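3,4-dihydroxy-2-butanone 4-phosphate synthase (PDB 6MNZ) probably catalyses the conversion of D-ribulose 5-phosphate to formate and 3,4-dihydroxy-2-butanone 4-phosphate, a step in riboflavin biosynthesis. Local coordinates at residues T205-Q211 with L223-I229; V289-I293 with I333-V339; E90-I95 with H106-A110; D32-A36 with N46-T50. All coordinates share one frame. Residue numbers count along the deposited sequence, not the author numbering.

Interaction 1 (T205-Q211 with L223-I229); sequences TVERLDQ and LYRYREI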
# COMPACT_ATOMS: atom_id res chain seq x y z
N THR A 205 8.48 -8.47 22.64
CA THR A 205 8.04 -8.40 21.25
C THR A 205 8.84 -7.40 20.42
O THR A 205 8.90 -7.53 19.20
CB THR A 205 6.56 -8.04 21.19
OG1 THR A 205 5.85 -8.74 22.22
CG2 THR A 205 5.97 -8.42 19.84
N VAL A 206 9.54 -6.46 21.06
CA VAL A 206 10.21 -5.36 20.37
C VAL A 206 11.70 -5.47 20.62
O VAL A 206 12.13 -5.90 21.70
CB VAL A 206 9.68 -3.99 20.83
CG1 VAL A 206 10.48 -2.87 20.19
CG2 VAL A 206 8.19 -3.85 20.50
N GLU A 207 12.49 -5.21 19.58
CA GLU A 207 13.95 -5.18 19.68
C GLU A 207 14.49 -3.94 18.98
O GLU A 207 14.09 -3.63 17.85
CB GLU A 207 14.57 -6.44 19.08
CG GLU A 207 16.09 -6.43 19.07
CD GLU A 207 16.67 -7.54 18.21
OE1 GLU A 207 15.88 -8.38 17.73
OE2 GLU A 207 17.84 -7.42 17.81
N ARG A 208 15.50 -3.33 19.59
CA ARG A 208 16.19 -2.18 19.03
C ARG A 208 17.16 -2.60 17.93
O ARG A 208 17.72 -3.70 17.94
CB ARG A 208 16.94 -1.41 20.12
CG ARG A 208 17.96 -2.24 20.88
CD ARG A 208 18.22 -1.65 22.25
NE ARG A 208 18.82 -0.32 22.16
CZ ARG A 208 19.09 0.46 23.20
NH1 ARG A 208 18.80 0.05 24.43
NH2 ARG A 208 19.87 1.53 23.03
N LEU A 209 17.46 -1.65 17.05
CA LEU A 209 18.31 -1.88 15.89
C LEU A 209 19.65 -1.17 16.02
O LEU A 209 20.71 -1.80 15.92
CB LEU A 209 17.60 -1.43 14.61
CG LEU A 209 16.32 -2.18 14.20
CD1 LEU A 209 16.03 -1.91 12.73
CD2 LEU A 209 16.43 -3.67 14.46
N ASP A 210 19.64 0.15 16.19
CA ASP A 210 20.87 0.93 16.20
C ASP A 210 20.59 2.27 16.86
O ASP A 210 19.48 2.79 16.77
CB ASP A 210 21.43 1.14 14.79
CG ASP A 210 20.48 1.89 13.89
OD1 ASP A 210 20.75 3.07 13.59
OD2 ASP A 210 19.46 1.29 13.49
N GLN A 211 21.61 2.82 17.51
CA GLN A 211 21.52 4.14 18.10
C GLN A 211 22.25 5.16 17.22
O GLN A 211 23.29 4.87 16.63
CB GLN A 211 22.12 4.16 19.51
CG GLN A 211 21.65 5.32 20.37
CD GLN A 211 22.04 5.18 21.82
OE1 GLN A 211 22.19 4.07 22.33
NE2 GLN A 211 22.07 6.30 22.53
N LEU A 223 18.62 8.74 18.43
CA LEU A 223 17.66 7.97 17.65
C LEU A 223 17.82 6.50 18.00
O LEU A 223 18.75 5.84 17.53
CB LEU A 223 17.88 8.20 16.16
CG LEU A 223 16.63 8.29 15.28
CD1 LEU A 223 15.94 9.62 15.48
CD2 LEU A 223 16.99 8.08 13.82
N TYR A 224 16.79 5.94 18.63
CA TYR A 224 16.68 4.50 18.83
C TYR A 224 15.69 3.94 17.81
O TYR A 224 14.53 4.36 17.77
CB TYR A 224 16.23 4.18 20.26
CG TYR A 224 17.18 4.69 21.33
CD1 TYR A 224 17.81 3.81 22.20
CD2 TYR A 224 17.32 6.05 21.58
CE1 TYR A 224 18.58 4.27 23.25
CE2 TYR A 224 18.19 6.52 22.54
CZ TYR A 224 18.82 5.62 23.38
OH TYR A 224 19.62 6.07 24.40
N ARG A 225 16.19 3.11 16.89
CA ARG A 225 15.35 2.39 15.95
C ARG A 225 14.99 1.02 16.51
O ARG A 225 15.87 0.21 16.81
CB ARG A 225 16.07 2.24 14.61
CG ARG A 225 16.06 3.51 13.76
CD ARG A 225 17.12 3.47 12.66
NE ARG A 225 16.54 3.13 11.36
CZ ARG A 225 16.66 1.95 10.76
NH1 ARG A 225 17.38 0.98 11.31
NH2 ARG A 225 16.12 1.76 9.57
N TYR A 226 13.69 0.72 16.55
CA TYR A 226 13.18 -0.54 17.05
C TYR A 226 12.43 -1.29 15.95
O TYR A 226 11.91 -0.69 15.01
CB TYR A 226 12.25 -0.33 18.25
CG TYR A 226 12.96 0.18 19.48
CD1 TYR A 226 13.17 1.54 19.68
CD2 TYR A 226 13.43 -0.70 20.44
CE1 TYR A 226 13.70 2.01 20.86
CE2 TYR A 226 13.94 -0.24 21.64
CZ TYR A 226 14.17 1.11 21.79
OH TYR A 226 14.86 1.56 22.89
N ARG A 227 12.38 -2.62 16.09
CA ARG A 227 11.53 -3.46 15.26
C ARG A 227 10.77 -4.45 16.13
O ARG A 227 11.36 -5.07 17.03
CB ARG A 227 12.35 -4.21 14.21
CG ARG A 227 12.32 -3.58 12.83
CD ARG A 227 12.60 -4.61 11.74
NE ARG A 227 13.99 -5.08 11.77
CZ ARG A 227 14.97 -4.58 11.02
NH1 ARG A 227 14.76 -3.51 10.26
NH2 ARG A 227 16.19 -5.09 11.11
N GLU A 228 9.51 -4.68 15.79
CA GLU A 228 8.66 -5.63 16.50
C GLU A 228 8.49 -6.91 15.68
O GLU A 228 8.67 -6.92 14.46
CB GLU A 228 7.28 -5.04 16.80
CG GLU A 228 6.47 -5.89 17.76
CD GLU A 228 5.08 -5.34 18.01
OE1 GLU A 228 4.45 -4.88 17.03
OE2 GLU A 228 4.52 -5.67 19.07
N ILE A 229 8.26 -8.02 16.40
CA ILE A 229 8.00 -9.30 15.75
C ILE A 229 6.95 -9.11 14.67
O ILE A 229 5.87 -8.56 14.93
CB ILE A 229 7.54 -10.34 16.79
CG1 ILE A 229 8.59 -10.53 17.88
CG2 ILE A 229 7.22 -11.66 16.11
CD1 ILE A 229 9.95 -10.97 17.38

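Interaction 2 (V289-I293 with I333-V339); sequences VLVWI and ILRDLGV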
# COMPACT_ATOMS: atom_id res chain seq x y z
N VAL A 289 11.03 11.28 26.35
CA VAL A 289 11.07 10.41 25.18
C VAL A 289 9.82 10.66 24.33
O VAL A 289 8.70 10.56 24.82
CB VAL A 289 11.17 8.93 25.59
CG1 VAL A 289 11.21 8.04 24.35
CG2 VAL A 289 12.39 8.69 26.46
N LEU A 290 10.03 10.92 23.05
CA LEU A 290 8.98 10.77 22.05
C LEU A 290 9.11 9.39 21.41
O LEU A 290 10.18 9.03 20.91
CB LEU A 290 9.07 11.86 20.98
CG LEU A 290 7.91 11.90 19.99
CD1 LEU A 290 7.54 13.33 19.64
CD2 LEU A 290 8.24 11.10 18.73
N VAL A 291 8.05 8.60 21.51
CA VAL A 291 7.95 7.35 20.76
C VAL A 291 7.22 7.61 19.45
O VAL A 291 6.36 8.49 19.35
CB VAL A 291 7.25 6.26 21.58
CG1 VAL A 291 7.48 4.89 20.96
CG2 VAL A 291 7.75 6.28 23.02
N TRP A 292 7.47 6.74 18.48
CA TRP A 292 6.84 6.82 17.17
C TRP A 292 6.52 5.41 16.71
O TRP A 292 7.43 4.58 16.59
CB TRP A 292 7.73 7.53 16.15
CG TRP A 292 7.14 7.61 14.78
CD1 TRP A 292 7.23 6.67 13.79
CD2 TRP A 292 6.47 8.74 14.19
NE1 TRP A 292 6.62 7.12 12.65
CE2 TRP A 292 6.16 8.39 12.86
CE3 TRP A 292 6.06 9.98 14.68
CZ2 TRP A 292 5.37 9.21 12.05
CZ3 TRP A 292 5.32 10.81 13.86
CH2 TRP A 292 4.96 10.41 12.57
N ILE A 293 5.25 5.13 16.45
CA ILE A 293 4.84 3.83 15.94
C ILE A 293 5.09 3.78 14.44
O ILE A 293 4.56 4.60 13.69
CB ILE A 293 3.36 3.55 16.24
CG1 ILE A 293 2.93 4.06 17.62
CG2 ILE A 293 3.09 2.05 16.16
CD1 ILE A 293 1.47 4.55 17.66
N ILE A 333 9.37 -0.12 24.38
CA ILE A 333 10.42 0.84 24.07
C ILE A 333 10.83 1.59 25.33
O ILE A 333 12.03 1.81 25.58
CB ILE A 333 9.94 1.80 22.97
CG1 ILE A 333 9.88 1.07 21.62
CG2 ILE A 333 10.86 3.01 22.88
CD1 ILE A 333 9.30 1.89 20.49
N LEU A 334 9.85 2.09 26.08
CA LEU A 334 10.16 2.93 27.23
C LEU A 334 10.84 2.15 28.34
O LEU A 334 11.75 2.67 28.99
CB LEU A 334 8.88 3.59 27.74
CG LEU A 334 8.23 4.57 26.76
CD1 LEU A 334 6.79 4.86 27.16
CD2 LEU A 334 9.03 5.85 26.65
N ARG A 335 10.47 0.88 28.53
CA ARG A 335 11.22 0.03 29.44
C ARG A 335 12.64 -0.22 28.93
O ARG A 335 13.59 -0.22 29.72
CB ARG A 335 10.50 -1.30 29.65
CG ARG A 335 11.26 -2.26 30.55
CD ARG A 335 10.36 -3.39 31.05
NE ARG A 335 10.01 -4.31 29.97
CZ ARG A 335 8.77 -4.68 29.66
NH1 ARG A 335 7.73 -4.23 30.34
NH2 ARG A 335 8.58 -5.53 28.66
N ASP A 336 12.78 -0.51 27.64
CA ASP A 336 14.11 -0.74 27.08
C ASP A 336 14.99 0.49 27.25
O ASP A 336 16.20 0.36 27.46
CB ASP A 336 14.00 -1.11 25.60
CG ASP A 336 15.36 -1.25 24.94
OD1 ASP A 336 16.00 -2.30 25.12
OD2 ASP A 336 15.76 -0.33 24.20
N LEU A 337 14.40 1.68 27.21
CA LEU A 337 15.14 2.91 27.49
C LEU A 337 15.37 3.14 28.97
O LEU A 337 16.14 4.04 29.33
CB LEU A 337 14.39 4.11 26.89
CG LEU A 337 14.26 4.09 25.36
CD1 LEU A 337 13.24 5.11 24.89
CD2 LEU A 337 15.61 4.35 24.71
N GLY A 338 14.78 2.32 29.84
CA GLY A 338 14.97 2.48 31.27
C GLY A 338 14.03 3.46 31.93
O GLY A 338 14.39 4.05 32.95
N VAL A 339 12.85 3.67 31.36
CA VAL A 339 11.86 4.55 31.95
C VAL A 339 11.11 3.82 33.06
O VAL A 339 10.77 2.63 32.92
CB VAL A 339 10.89 5.07 30.87
CG1 VAL A 339 9.86 6.01 31.48
CG2 VAL A 339 11.66 5.76 29.76

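Interaction 3 (E90-I95 with H106-A110); sequences EAAEGI and HTIQA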
# COMPACT_ATOMS: atom_id res chain seq x y z
N GLU A 90 -9.58 -26.67 1.11
CA GLU A 90 -8.71 -27.75 1.56
C GLU A 90 -9.52 -29.04 1.62
O GLU A 90 -10.68 -29.04 2.04
CB GLU A 90 -8.12 -27.44 2.93
CG GLU A 90 -6.61 -27.62 3.03
CD GLU A 90 -5.86 -26.92 1.90
OE1 GLU A 90 -6.44 -26.01 1.28
OE2 GLU A 90 -4.78 -27.42 1.51
N ALA A 91 -8.92 -30.13 1.13
CA ALA A 91 -9.47 -31.46 1.33
C ALA A 91 -8.34 -32.46 1.49
O ALA A 91 -7.27 -32.30 0.89
CB ALA A 91 -10.39 -31.86 0.17
N ALA A 92 -8.57 -33.47 2.32
CA ALA A 92 -7.62 -34.56 2.50
C ALA A 92 -7.95 -35.69 1.53
O ALA A 92 -8.53 -35.47 0.46
CB ALA A 92 -7.63 -35.03 3.95
N GLU A 93 -7.31 -36.84 1.74
CA GLU A 93 -7.48 -38.04 0.92
C GLU A 93 -7.67 -39.27 1.80
O GLU A 93 -7.00 -40.30 1.63
CB GLU A 93 -6.30 -38.21 -0.02
CG GLU A 93 -5.98 -36.98 -0.85
CD GLU A 93 -5.19 -35.93 -0.07
OE1 GLU A 93 -5.17 -36.02 1.17
OE2 GLU A 93 -4.53 -35.09 -0.70
N GLY A 94 -8.55 -39.16 2.79
CA GLY A 94 -9.40 -40.28 3.16
C GLY A 94 -10.87 -39.94 3.06
O GLY A 94 -11.69 -40.41 3.86
N ILE A 95 -11.23 -39.13 2.07
CA ILE A 95 -12.50 -38.43 2.03
C ILE A 95 -13.29 -38.93 0.84
O ILE A 95 -12.72 -39.31 -0.19
CB ILE A 95 -12.31 -36.90 1.96
CG1 ILE A 95 -11.79 -36.49 0.58
CG2 ILE A 95 -11.35 -36.44 3.06
CD1 ILE A 95 -11.44 -35.03 0.46
N HIS A 106 -11.09 -34.87 9.65
CA HIS A 106 -9.99 -35.62 9.05
C HIS A 106 -9.18 -34.74 8.11
O HIS A 106 -7.94 -34.80 8.11
CB HIS A 106 -10.53 -36.84 8.31
CG HIS A 106 -9.49 -37.61 7.57
ND1 HIS A 106 -8.15 -37.57 7.90
CD2 HIS A 106 -9.59 -38.45 6.51
CE1 HIS A 106 -7.46 -38.25 7.00
NE2 HIS A 106 -8.31 -38.82 6.16
N THR A 107 -9.84 -33.87 7.35
CA THR A 107 -9.12 -32.96 6.47
C THR A 107 -8.20 -32.04 7.27
O THR A 107 -7.06 -31.78 6.86
CB THR A 107 -10.11 -32.13 5.64
OG1 THR A 107 -10.79 -32.99 4.72
CG2 THR A 107 -9.39 -31.03 4.88
N ILE A 108 -8.70 -31.49 8.37
CA ILE A 108 -7.88 -30.59 9.19
C ILE A 108 -6.63 -31.31 9.67
O ILE A 108 -5.51 -30.78 9.58
CB ILE A 108 -8.70 -30.05 10.37
CG1 ILE A 108 -9.80 -29.11 9.86
CG2 ILE A 108 -7.80 -29.33 11.37
CD1 ILE A 108 -11.00 -29.02 10.78
N GLN A 109 -6.78 -32.55 10.16
CA GLN A 109 -5.64 -33.29 10.67
C GLN A 109 -4.53 -33.39 9.64
O GLN A 109 -3.35 -33.19 9.96
CB GLN A 109 -6.09 -34.69 11.11
CG GLN A 109 -7.09 -34.71 12.25
CD GLN A 109 -6.65 -33.88 13.45
OE1 GLN A 109 -7.48 -33.34 14.17
NE2 GLN A 109 -5.35 -33.92 13.76
N ALA A 110 -4.89 -33.65 8.38
CA ALA A 110 -3.88 -33.76 7.33
C ALA A 110 -3.12 -32.46 7.17
O ALA A 110 -1.89 -32.46 7.01
CB ALA A 110 -4.54 -34.16 6.01

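Interaction 4 (D32-A36 with N46-T50); sequences DLVIA and NFMIT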
# COMPACT_ATOMS: atom_id res chain seq x y z
N ASP A 32 -16.36 -16.31 17.88
CA ASP A 32 -15.98 -17.57 17.24
C ASP A 32 -15.66 -18.59 18.32
O ASP A 32 -14.78 -18.35 19.16
CB ASP A 32 -14.78 -17.38 16.32
CG ASP A 32 -15.10 -16.55 15.10
OD1 ASP A 32 -15.96 -15.66 15.20
OD2 ASP A 32 -14.36 -16.67 14.10
N LEU A 33 -16.26 -19.77 18.21
CA LEU A 33 -15.64 -20.96 18.78
C LEU A 33 -14.25 -21.14 18.20
O LEU A 33 -13.98 -20.78 17.05
CB LEU A 33 -16.49 -22.20 18.50
CG LEU A 33 -17.92 -22.22 19.06
CD1 LEU A 33 -18.68 -23.40 18.47
CD2 LEU A 33 -17.91 -22.29 20.58
N VAL A 34 -13.31 -21.54 19.06
CA VAL A 34 -11.90 -21.67 18.69
C VAL A 34 -11.36 -22.90 19.40
O VAL A 34 -11.55 -23.05 20.62
CB VAL A 34 -11.08 -20.43 19.07
CG1 VAL A 34 -9.65 -20.54 18.53
CG2 VAL A 34 -11.75 -19.17 18.56
N ILE A 35 -10.81 -23.83 18.63
CA ILE A 35 -10.21 -25.04 19.18
C ILE A 35 -8.88 -25.28 18.48
O ILE A 35 -8.71 -24.95 17.30
CB ILE A 35 -11.14 -26.26 19.03
CG1 ILE A 35 -10.50 -27.51 19.65
CG2 ILE A 35 -11.47 -26.50 17.56
CD1 ILE A 35 -11.44 -28.69 19.73
N ALA A 36 -7.94 -25.87 19.20
CA ALA A 36 -6.66 -26.24 18.60
C ALA A 36 -6.88 -27.25 17.48
O ALA A 36 -7.43 -28.33 17.71
CB ALA A 36 -5.72 -26.82 19.66
N ASN A 46 -18.89 -31.10 14.55
CA ASN A 46 -20.34 -31.22 14.56
C ASN A 46 -20.97 -30.23 15.53
O ASN A 46 -22.03 -29.65 15.23
CB ASN A 46 -20.75 -32.65 14.93
CG ASN A 46 -22.25 -32.85 14.89
OD1 ASN A 46 -22.86 -33.25 15.88
ND2 ASN A 46 -22.86 -32.56 13.75
N PHE A 47 -20.36 -30.03 16.70
CA PHE A 47 -20.83 -28.99 17.61
C PHE A 47 -20.76 -27.62 16.94
O PHE A 47 -21.66 -26.79 17.11
CB PHE A 47 -20.00 -29.00 18.89
CG PHE A 47 -20.42 -27.96 19.89
CD1 PHE A 47 -19.80 -26.72 19.93
CD2 PHE A 47 -21.45 -28.21 20.78
CE1 PHE A 47 -20.24 -25.73 20.77
CE2 PHE A 47 -21.91 -27.22 21.62
CZ PHE A 47 -21.27 -25.99 21.65
N MET A 48 -19.75 -27.40 16.10
CA MET A 48 -19.58 -26.09 15.47
C MET A 48 -20.69 -25.83 14.47
O MET A 48 -21.39 -24.81 14.55
CB MET A 48 -18.21 -26.01 14.80
CG MET A 48 -17.07 -25.78 15.77
SD MET A 48 -15.53 -25.39 14.94
CE MET A 48 -14.68 -24.45 16.21
N ILE A 49 -20.93 -26.77 13.55
CA ILE A 49 -21.95 -26.57 12.53
C ILE A 49 -23.36 -26.60 13.09
O ILE A 49 -24.31 -26.35 12.35
CB ILE A 49 -21.83 -27.65 11.42
CG1 ILE A 49 -22.22 -29.02 11.96
CG2 ILE A 49 -20.42 -27.68 10.86
CD1 ILE A 49 -22.14 -30.14 10.94
N THR A 50 -23.52 -27.02 14.35
CA THR A 50 -24.84 -27.17 14.96
C THR A 50 -25.23 -25.97 15.80
O THR A 50 -26.34 -25.46 15.67
CB THR A 50 -24.87 -28.44 15.82
OG1 THR A 50 -24.41 -29.56 15.06
CG2 THR A 50 -26.29 -28.71 16.31

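Interaction 1 (T205-Q211 with L223-I229)
Strands 206-211 and 223-228 run antiparallel as the two arms of a beta hairpin, their axes 4.2 Å apart at closest approach. Glu207 and Arg227 form a hydrogen-bonded pair, with Glu207 N to Arg227 O at 2.8 Å and Arg227 N to Glu207 O at 2.7 Å; Ile229 N to Thr205 O (2.9 Å) extends the ladder. A beta bulge follows: Arg208 pairs with Tyr226 and Gln211 with Tyr224, so Leu209 and Asp210 share the space opposite Arg225. Leu209 N reaches Arg225 O at a very short 2.5 Å, while Arg225 N to Asp210 O is a weak 3.3 Å bond. On the face carrying Val206, Arg208 and Gln211, Val206 packs on Tyr226, and the polar ends of Arg208 and Tyr226 converge on Asp336 of helix 320-336. Gln211 CG sits over the Tyr224 ring in a CH-pi contact, 4.2 Å from its centroid. Across the bulge, on the other face, Asp210 OD2 and Arg225 NH1 close a salt bridge at 3.0 Å.

Interaction 2 (V289-I293 with I333-V339)
Two valines separated by one residue, Val289 and Val291, form the bumps of this contact. Both direct their CA-CB bonds at segment 333-339, whereas Leu290 and Trp292 face away from it. Leu334 drops its CD2 methyl into the dip between the valines, 3.9 Å from Val289 CG1 and equally 3.9 Å from Val291 CG2. Ile333 reaches the far flank of Val291, its CD1 lying 3.5 Å from Val291 CG1, and Leu337, one turn on, presses CD1 to 3.6 Å from Val289 CG1. Val289 thus sits in a hollow lined by Leu334 and Leu337, with Val339 at its margin. No hydrogen bond crosses, so the fit of branched side chains carries the whole contact.

The chain can bring Val339 back to this surface because of a Schellman motif: Gly338 N bonds to Arg335 O and Val339 N to Leu334 O, both at 2.8 Å, and Gly338 takes the positive phi of the turn. On the strand's other face, Trp292 NE1 bonds to Asp300 of the second subunit. Ile333 and Leu337 also lie on Ala237 of the adjoining strand, and Leu334 on Val250. This is the classic alpha/beta layering of a helix, here 320-336, on the mixed sheet of the GTP cyclohydrolase II-like domain.

Interaction 3 (E90-I95 with H106-A110)
A weak hydrogen bond, Ala92 N to Thr107 OG1 at 3.3 Å, ties the chain leaving strand 90-91 to helix 101-112. The stronger partner of that hydroxyl is the carbonyl O of Glu103, one turn back in its own helix, so Thr107 OG1 can donate to Glu103 and accept from Ala92 at once.

Close van der Waals packing does most of the remaining work. Thr107 has more of its own surface covered than any other residue of the contact; its CG2 methyl rests 3.6 Å from Ala91 CA and 3.7 Å from Glu90 O, snug against the backbone. Ala92 aims its methyl at the helix, where CB meets Ala110 CB at 3.8 Å and also lies over one face of the His106 imidazole, 4.4 Å from His106 CE1. Small side chains on both sides let the backbones come close, with Ala92 CA and Thr107 CA 4.5 Å apart.

The third element is steric. The turn brings Gly94 N to 3.4 Å from His106 NE2, and a beta carbon on Gly94 would collide with that nitrogen.

Behind this contact lies strand 127-131, an outer strand of the six-stranded sheet within the chain: Glu90 makes backbone hydrogen bonds to His126 and Ile127, and Thr107 and Ile108 of the helix both pack on Ile127.

Interaction 4 (D32-A36 with N46-T50)
Helix 46-50 lies almost antiparallel to strand 32-36, at 174° and with the axes 10.2 Å apart, part of a beta-alpha-beta crossover that carries the chain from strand 31-36 to the parallel strand 57-60, with strand 160-164 between them. Asn46 is out of reach of the strand; its side chain touches Ala101, and its carbonyl O accepts a very short 2.4 Å hydrogen bond from Thr50 OG1. Phe47 is the first to meet the strand: Leu33 CD1 approaches the edge of its ring, 3.6 Å from Phe47 CE1, while the rings of His51 and His185 also meet it. Met48 makes the deepest reach. Its extended side chain delivers CE to the strand, 3.7 Å from Leu33 CB and 4.0 Å from Ile35 CG2, so that one methyl touches both strand residues facing the helix. The CA-CB bond of Ile49 points away from the strand, and its side chain touches Arg104 of helix 101-112. Over 48-50 the helix widens into a pi-type turn. Separately, Thr50 N makes a weak 3.3 Å bond to Phe47 O.

On the strand, Asp32 is predicted to bind D-ribulose 5-phosphate, and Val34 lies about 6 Å, side chain to side chain, from the predicted metal ligand His143. The side-chain contacts are all between carbons and no hydrogen bond crosses, so helix and strand are held by close fit and burial of apolar surface.

Interactions 1 and 2 belong to one unit: both reach the seven-stranded sheet, their centres are 10 Å apart, and Asp336 and Leu337 of 333-339 touch Arg208, Tyr224 and Tyr226 of the hairpin. Interactions 3 and 4 lie in the synthase portion, centres about 17 Å apart and not touching, though helix 101-112 of the former also meets helix 42-52 of the latter. The centres of interactions 2 and 3 are about 47 Å apart. Interactions 2 and 4 are buried helix-on-strand packing, purely apolar across the segments. Interactions 1 and 3, partly exposed, mix in polar bonds: a backbone ladder and salt bridge in one, a weak backbone-to-hydroxyl bond in the other.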